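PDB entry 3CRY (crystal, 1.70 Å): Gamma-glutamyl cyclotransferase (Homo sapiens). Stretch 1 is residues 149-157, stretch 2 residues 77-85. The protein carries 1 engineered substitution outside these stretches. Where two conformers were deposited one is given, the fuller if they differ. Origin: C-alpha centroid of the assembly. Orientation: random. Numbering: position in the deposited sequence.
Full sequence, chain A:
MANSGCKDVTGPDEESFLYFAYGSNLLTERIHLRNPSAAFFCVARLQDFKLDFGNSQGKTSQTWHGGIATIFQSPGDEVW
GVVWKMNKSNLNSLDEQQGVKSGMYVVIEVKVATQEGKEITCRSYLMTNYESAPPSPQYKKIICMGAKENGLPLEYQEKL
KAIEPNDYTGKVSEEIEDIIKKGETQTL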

ATOM      1  N   GLU A 149      -6.157   2.437  26.611  1.00  8.14           N
ATOM      2  CA  GLU A 149      -6.637   1.112  27.021  1.00  8.90           C
ATOM      3  C   GLU A 149      -5.631   0.005  26.724  1.00  8.81           C
ATOM      4  O   GLU A 149      -5.450  -0.920  27.526  1.00  8.87           O
ATOM      5  CB  GLU A 149      -7.948   0.816  26.284  1.00  9.08           C
ATOM      6  CG  GLU A 149      -8.479  -0.603  26.406  1.00 11.01           C
ATOM      7  CD  GLU A 149      -9.691  -0.821  25.512  1.00 10.75           C
ATOM      8  OE1 GLU A 149      -9.490  -0.956  24.283  1.00 14.89           O
ATOM      9  OE2 GLU A 149     -10.837  -0.823  26.032  1.00 17.18           O
ATOM     10  N   ASN A 150      -5.021   0.081  25.547  1.00  9.52           N
ATOM     11  CA  ASN A 150      -4.143  -0.983  25.081  1.00 10.34           C
ATOM     12  C   ASN A 150      -2.646  -0.746  25.306  1.00 10.86           C
ATOM     13  O   ASN A 150      -1.814  -1.473  24.783  1.00 11.74           O
ATOM     14  CB  ASN A 150      -4.517  -1.387  23.639  1.00 10.93           C
ATOM     15  CG  ASN A 150      -5.783  -2.238  23.587  1.00 11.09           C
ATOM     16  OD1 ASN A 150      -5.960  -3.175  24.381  1.00 13.13           O
ATOM     17  ND2 ASN A 150      -6.688  -1.903  22.676  1.00 10.96           N
ATOM     18  N   GLY A 151      -2.316   0.279  26.088  1.00 10.14           N
ATOM     19  CA  GLY A 151      -0.946   0.477  26.576  1.00 11.11           C
ATOM     20  C   GLY A 151       0.082   0.983  25.570  1.00 10.49           C
ATOM     21  O   GLY A 151       1.246   0.583  25.637  1.00 11.23           O
ATOM     22  N   LEU A 152      -0.311   1.866  24.643  1.00  9.29           N
ATOM     23  CA  LEU A 152       0.705   2.492  23.775  1.00  9.75           C
ATOM     24  C   LEU A 152       1.608   3.395  24.640  1.00  9.81           C
ATOM     25  O   LEU A 152       1.176   3.864  25.698  1.00  9.54           O
ATOM     26  CB  LEU A 152       0.043   3.287  22.639  1.00  8.52           C
ATOM     27  CG  LEU A 152      -0.296   2.521  21.356  1.00 10.85           C
ATOM     28  CD1 LEU A 152      -1.092   1.271  21.553  1.00 15.17           C
ATOM     29  CD2 LEU A 152      -0.972   3.446  20.365  1.00  9.31           C
ATOM     30  N   PRO A 153       2.872   3.622  24.214  1.00 10.28           N
ATOM     31  CA  PRO A 153       3.774   4.459  25.030  1.00 10.42           C
ATOM     32  C   PRO A 153       3.170   5.820  25.383  1.00 11.63           C
ATOM     33  O   PRO A 153       2.501   6.451  24.556  1.00 10.65           O
ATOM     34  CB  PRO A 153       5.036   4.584  24.147  1.00 10.38           C
ATOM     35  CG  PRO A 153       5.031   3.265  23.366  1.00 10.59           C
ATOM     36  CD  PRO A 153       3.551   3.119  23.003  1.00  9.95           C
ATOM     37  N   LEU A 154       3.392   6.272  26.617  1.00 12.46           N
ATOM     38  CA  LEU A 154       2.713   7.481  27.076  1.00 13.49           C
ATOM     39  C   LEU A 154       3.080   8.695  26.232  1.00 13.54           C
ATOM     40  O   LEU A 154       2.247   9.583  26.032  1.00 13.00           O
ATOM     41  CB  LEU A 154       2.963   7.735  28.584  1.00 14.56           C
ATOM     42  CG  LEU A 154       2.526   6.598  29.536  1.00 17.43           C
ATOM     43  CD1 LEU A 154       3.337   6.630  30.818  1.00 20.77           C
ATOM     44  CD2 LEU A 154       1.026   6.616  29.870  1.00 20.13           C
ATOM     45  N   GLU A 155       4.311   8.745  25.721  1.00 13.28           N
ATOM     46  CA  GLU A 155       4.686   9.875  24.885  0.50 13.31           C
ATOM     47  C   GLU A 155       3.989   9.845  23.523  1.00 12.50           C
ATOM     48  O   GLU A 155       3.677  10.901  22.957  1.00 12.13           O
ATOM     49  CB  GLU A 155       6.197  10.035  24.743  0.50 14.42           C
ATOM     50  CG  GLU A 155       6.594  11.340  24.044  0.50 16.19           C
ATOM     51  CD  GLU A 155       5.647  12.531  24.320  0.50 19.46           C
ATOM     52  OE1 GLU A 155       5.119  13.096  23.327  0.50 17.80           O
ATOM     53  OE2 GLU A 155       5.440  12.916  25.509  0.50 19.91           O
ATOM     54  N   TYR A 156       3.700   8.645  23.012  1.00 11.17           N
ATOM     55  CA  TYR A 156       2.899   8.564  21.789  1.00  9.52           C
ATOM     56  C   TYR A 156       1.458   8.985  22.071  1.00  9.36           C
ATOM     57  O   TYR A 156       0.836   9.660  21.253  1.00  9.25           O
ATOM     58  CB  TYR A 156       2.972   7.175  21.145  1.00  9.23           C
ATOM     59  CG  TYR A 156       2.318   7.128  19.776  1.00  9.24           C
ATOM     60  CD1 TYR A 156       2.993   7.607  18.636  1.00  9.40           C
ATOM     61  CD2 TYR A 156       1.030   6.609  19.616  1.00  8.26           C
ATOM     62  CE1 TYR A 156       2.413   7.578  17.393  1.00  7.69           C
ATOM     63  CE2 TYR A 156       0.424   6.570  18.356  1.00  6.93           C
ATOM     64  CZ  TYR A 156       1.133   7.054  17.238  1.00  8.36           C
ATOM     65  OH  TYR A 156       0.572   7.052  15.985  1.00  9.41           O
ATOM     66  N   GLN A 157       0.916   8.581  23.225  1.00  9.12           N
ATOM     67  CA  GLN A 157      -0.396   9.052  23.639  1.00  9.45           C
ATOM     68  C   GLN A 157      -0.491  10.592  23.690  1.00 10.14           C
ATOM     69  O   GLN A 157      -1.509  11.155  23.294  1.00  9.35           O
ATOM     70  CB  GLN A 157      -0.773   8.454  24.994  1.00  8.93           C
ATOM     71  CG  GLN A 157      -0.994   6.945  24.946  1.00  9.45           C
ATOM     72  CD  GLN A 157      -1.620   6.427  26.228  1.00 10.61           C
ATOM     73  OE1 GLN A 157      -2.634   6.967  26.724  1.00 10.15           O
ATOM     74  NE2 GLN A 157      -1.015   5.384  26.787  1.00 10.38           N
TER
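Stretch 2 (77-85) DEVWGVVWK

Stretch 2 is extended β-strand throughout, and the strand runs on past K85; it is laid across the turn by which stretch 1 leaves one helix and enters the next. N150 is the first residue to leave helical phi/psi, G151 takes a positive phi of 74° that suits glycine, L152 and P153 are extended, and P153 is the N-cap of the helix that carries Y156. The register runs antiparallel in sense: L152 lies nearest W80 (CA to CA 6.8 Å) and N150 nearest V82 (CA to CA 7.3 Å). These spacings leave room for side chains, and no direct hydrogen bond joins the two stretches.

Strand alternation sets the pattern. W80 and V82 direct CA-to-CB toward stretch 1, V79 directs it away, and G81 between them has no side chain. W80 is the centrepiece. Its chi1 of -77° (m) and chi2 of 88° set the indole beneath the proline: P153 CG stands 3.5 Å from the centroid of the W80 six-membered ring, only 6° off the normal, a CH-pi contact over the face. The rigid pyrrolidine, puckered C-gamma exo, offers a compact apolar surface to the flat indole. The same pose brings W80 NE1 to E78 OE2 at 3.2 Å, a hydrogen bond within the strand, with E78 in the p rotamer (chi1 63°).

Y156, one helical turn beyond the proline, takes chi1 t (-172°) and reaches down to the strand. Its ring covers the root of the tryptophan: W80 CB lies 3.7 Å from the Y156 ring centroid, 13° off the normal, and W80 N is 3.5 Å from Y156 CZ over the face. The indole meets this ring at its own edge, with W80 CD1 3.6 Å from Y156 CD1; the two ring planes are inclined at 57°, so the pair packs obliquely. The phenol is thus spent on packing while its hydroxyl remains satisfied: Y156 OH donates to water 1 at 2.7 Å, and that water donates to W80 O at 2.8 Å, a polar bridge at the end of an apolar contact.

L152, with chi1 m (-88°) and chi2 p (52°), spreads its methyls along the strand. CD2 of L152 is 4.1 Å from W80 CB, whereas CD1 of L152 is 3.8 Å from V82 CG2. V82, chi1 t, also meets the turn through its CG2, 3.6 Å from N150 CB. Behind the turn, Q157 NE2 donates to L152 O at 2.9 Å, tying the loop to the new helix.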

ATOM      1  N   ASP A  77      10.313   9.111  11.069  1.00 12.24           N
ATOM      2  CA  ASP A  77       9.047   9.170  11.811  1.00 11.88           C
ATOM      3  C   ASP A  77       8.643   7.777  12.293  1.00 11.12           C
ATOM      4  O   ASP A  77       9.244   6.784  11.908  1.00 10.93           O
ATOM      5  CB  ASP A  77       7.945   9.769  10.932  1.00 12.16           C
ATOM      6  CG  ASP A  77       8.034  11.281  10.832  1.00 14.99           C
ATOM      7  OD1 ASP A  77       8.017  11.951  11.893  1.00 17.38           O
ATOM      8  OD2 ASP A  77       8.119  11.810   9.703  1.00 16.56           O
ATOM      9  N   GLU A  78       7.628   7.691  13.150  1.00 10.02           N
ATOM     10  CA  GLU A  78       7.148   6.373  13.546  1.00  9.66           C
ATOM     11  C   GLU A  78       5.668   6.435  13.889  1.00  9.53           C
ATOM     12  O   GLU A  78       5.142   7.515  14.180  1.00  8.97           O
ATOM     13  CB  GLU A  78       7.950   5.795  14.723  1.00 10.79           C
ATOM     14  CG  GLU A  78       7.829   6.610  15.988  1.00 13.65           C
ATOM     15  CD  GLU A  78       8.918   6.282  17.009  1.00 17.29           C
ATOM     16  OE1 GLU A  78      10.106   6.087  16.619  1.00 19.94           O
ATOM     17  OE2 GLU A  78       8.576   6.229  18.207  1.00 17.54           O
ATOM     18  N   VAL A  79       5.020   5.276  13.813  1.00  8.97           N
ATOM     19  CA  VAL A  79       3.614   5.126  14.177  1.00  8.32           C
ATOM     20  C   VAL A  79       3.507   3.939  15.139  1.00  7.99           C
ATOM     21  O   VAL A  79       3.991   2.842  14.816  1.00  8.43           O
ATOM     22  CB  VAL A  79       2.740   4.864  12.912  1.00  7.96           C
ATOM     23  CG1 VAL A  79       1.316   4.454  13.296  1.00  8.87           C
ATOM     24  CG2 VAL A  79       2.701   6.098  12.028  1.00  9.48           C
ATOM     25  N   TRP A  80       2.893   4.155  16.305  1.00  6.63           N
ATOM     26  CA  TRP A  80       2.606   3.055  17.232  1.00  6.70           C
ATOM     27  C   TRP A  80       1.185   2.557  17.032  1.00  6.17           C
ATOM     28  O   TRP A  80       0.278   3.337  16.725  1.00  6.34           O
ATOM     29  CB  TRP A  80       2.784   3.506  18.680  1.00  7.49           C
ATOM     30  CG  TRP A  80       4.240   3.595  19.100  1.00  7.85           C
ATOM     31  CD1 TRP A  80       5.072   4.674  18.974  1.00  9.12           C
ATOM     32  CD2 TRP A  80       5.009   2.561  19.720  1.00  7.91           C
ATOM     33  NE1 TRP A  80       6.318   4.377  19.490  1.00  9.78           N
ATOM     34  CE2 TRP A  80       6.305   3.083  19.949  1.00  9.85           C
ATOM     35  CE3 TRP A  80       4.731   1.242  20.108  1.00  9.69           C
ATOM     36  CZ2 TRP A  80       7.322   2.325  20.546  1.00  9.13           C
ATOM     37  CZ3 TRP A  80       5.764   0.483  20.702  1.00 10.25           C
ATOM     38  CH2 TRP A  80       7.030   1.044  20.918  1.00  9.78           C
ATOM     39  N   GLY A  81       0.983   1.261  17.244  1.00  5.54           N
ATOM     40  CA  GLY A  81      -0.345   0.709  17.096  1.00  5.98           C
ATOM     41  C   GLY A  81      -0.502  -0.580  17.880  1.00  6.21           C
ATOM     42  O   GLY A  81       0.379  -0.972  18.652  1.00  6.11           O
ATOM     43  N   VAL A  82      -1.642  -1.227  17.656  1.00  6.06           N
ATOM     44  CA  VAL A  82      -2.000  -2.486  18.319  1.00  6.32           C
ATOM     45  C   VAL A  82      -2.038  -3.578  17.261  1.00  7.06           C
ATOM     46  O   VAL A  82      -2.670  -3.402  16.207  1.00  7.19           O
ATOM     47  CB  VAL A  82      -3.402  -2.421  19.008  1.00  7.43           C
ATOM     48  CG1 VAL A  82      -3.887  -3.845  19.418  1.00  8.10           C
ATOM     49  CG2 VAL A  82      -3.348  -1.480  20.224  1.00  6.82           C
ATOM     50  N   VAL A  83      -1.364  -4.686  17.559  1.00  6.97           N
ATOM     51  CA  VAL A  83      -1.433  -5.894  16.731  1.00  6.81           C
ATOM     52  C   VAL A  83      -2.549  -6.783  17.278  1.00  7.28           C
ATOM     53  O   VAL A  83      -2.537  -7.165  18.472  1.00  7.17           O
ATOM     54  CB  VAL A  83      -0.078  -6.652  16.670  1.00  7.10           C
ATOM     55  CG1 VAL A  83      -0.223  -7.895  15.831  1.00  7.18           C
ATOM     56  CG2 VAL A  83       1.034  -5.724  16.083  1.00  6.80           C
ATOM     57  N   TRP A  84      -3.501  -7.100  16.398  1.00  7.18           N
ATOM     58  CA  TRP A  84      -4.609  -8.012  16.691  1.00  6.71           C
ATOM     59  C   TRP A  84      -4.413  -9.364  16.014  1.00  7.94           C
ATOM     60  O   TRP A  84      -4.033  -9.428  14.843  1.00  8.29           O
ATOM     61  CB  TRP A  84      -5.943  -7.422  16.197  1.00  7.30           C
ATOM     62  CG  TRP A  84      -6.326  -6.122  16.862  1.00  5.90           C
ATOM     63  CD1 TRP A  84      -6.127  -4.865  16.367  1.00  7.18           C
ATOM     64  CD2 TRP A  84      -6.961  -5.958  18.141  1.00  7.25           C
ATOM     65  NE1 TRP A  84      -6.593  -3.922  17.256  1.00  4.55           N
ATOM     66  CE2 TRP A  84      -7.113  -4.563  18.354  1.00  7.31           C
ATOM     67  CE3 TRP A  84      -7.431  -6.857  19.121  1.00  6.28           C
ATOM     68  CZ2 TRP A  84      -7.710  -4.030  19.529  1.00  8.02           C
ATOM     69  CZ3 TRP A  84      -8.020  -6.331  20.291  1.00  5.78           C
ATOM     70  CH2 TRP A  84      -8.146  -4.921  20.482  1.00  7.50           C
ATOM     71  N   LYS A  85      -4.702 -10.447  16.738  1.00  8.58           N
ATOM     72  CA  LYS A  85      -4.707 -11.779  16.123  1.00 10.67           C
ATOM     73  C   LYS A  85      -6.127 -12.111  15.689  1.00 11.08           C
ATOM     74  O   LYS A  85      -7.077 -12.043  16.494  1.00 11.27           O
ATOM     75  CB  LYS A  85      -4.214 -12.825  17.124  1.00 11.28           C
ATOM     76  CG  LYS A  85      -4.031 -14.222  16.532  1.00 14.56           C
ATOM     77  CD  LYS A  85      -3.524 -15.140  17.642  1.00 19.74           C
ATOM     78  CE  LYS A  85      -2.858 -16.381  17.096  1.00 24.45           C
ATOM     79  NZ  LYS A  85      -2.647 -17.347  18.222  1.00 26.57           N
TER
HETATM   80  O   HOH W   1      -1.556   5.361  16.085  1.00  7.80           O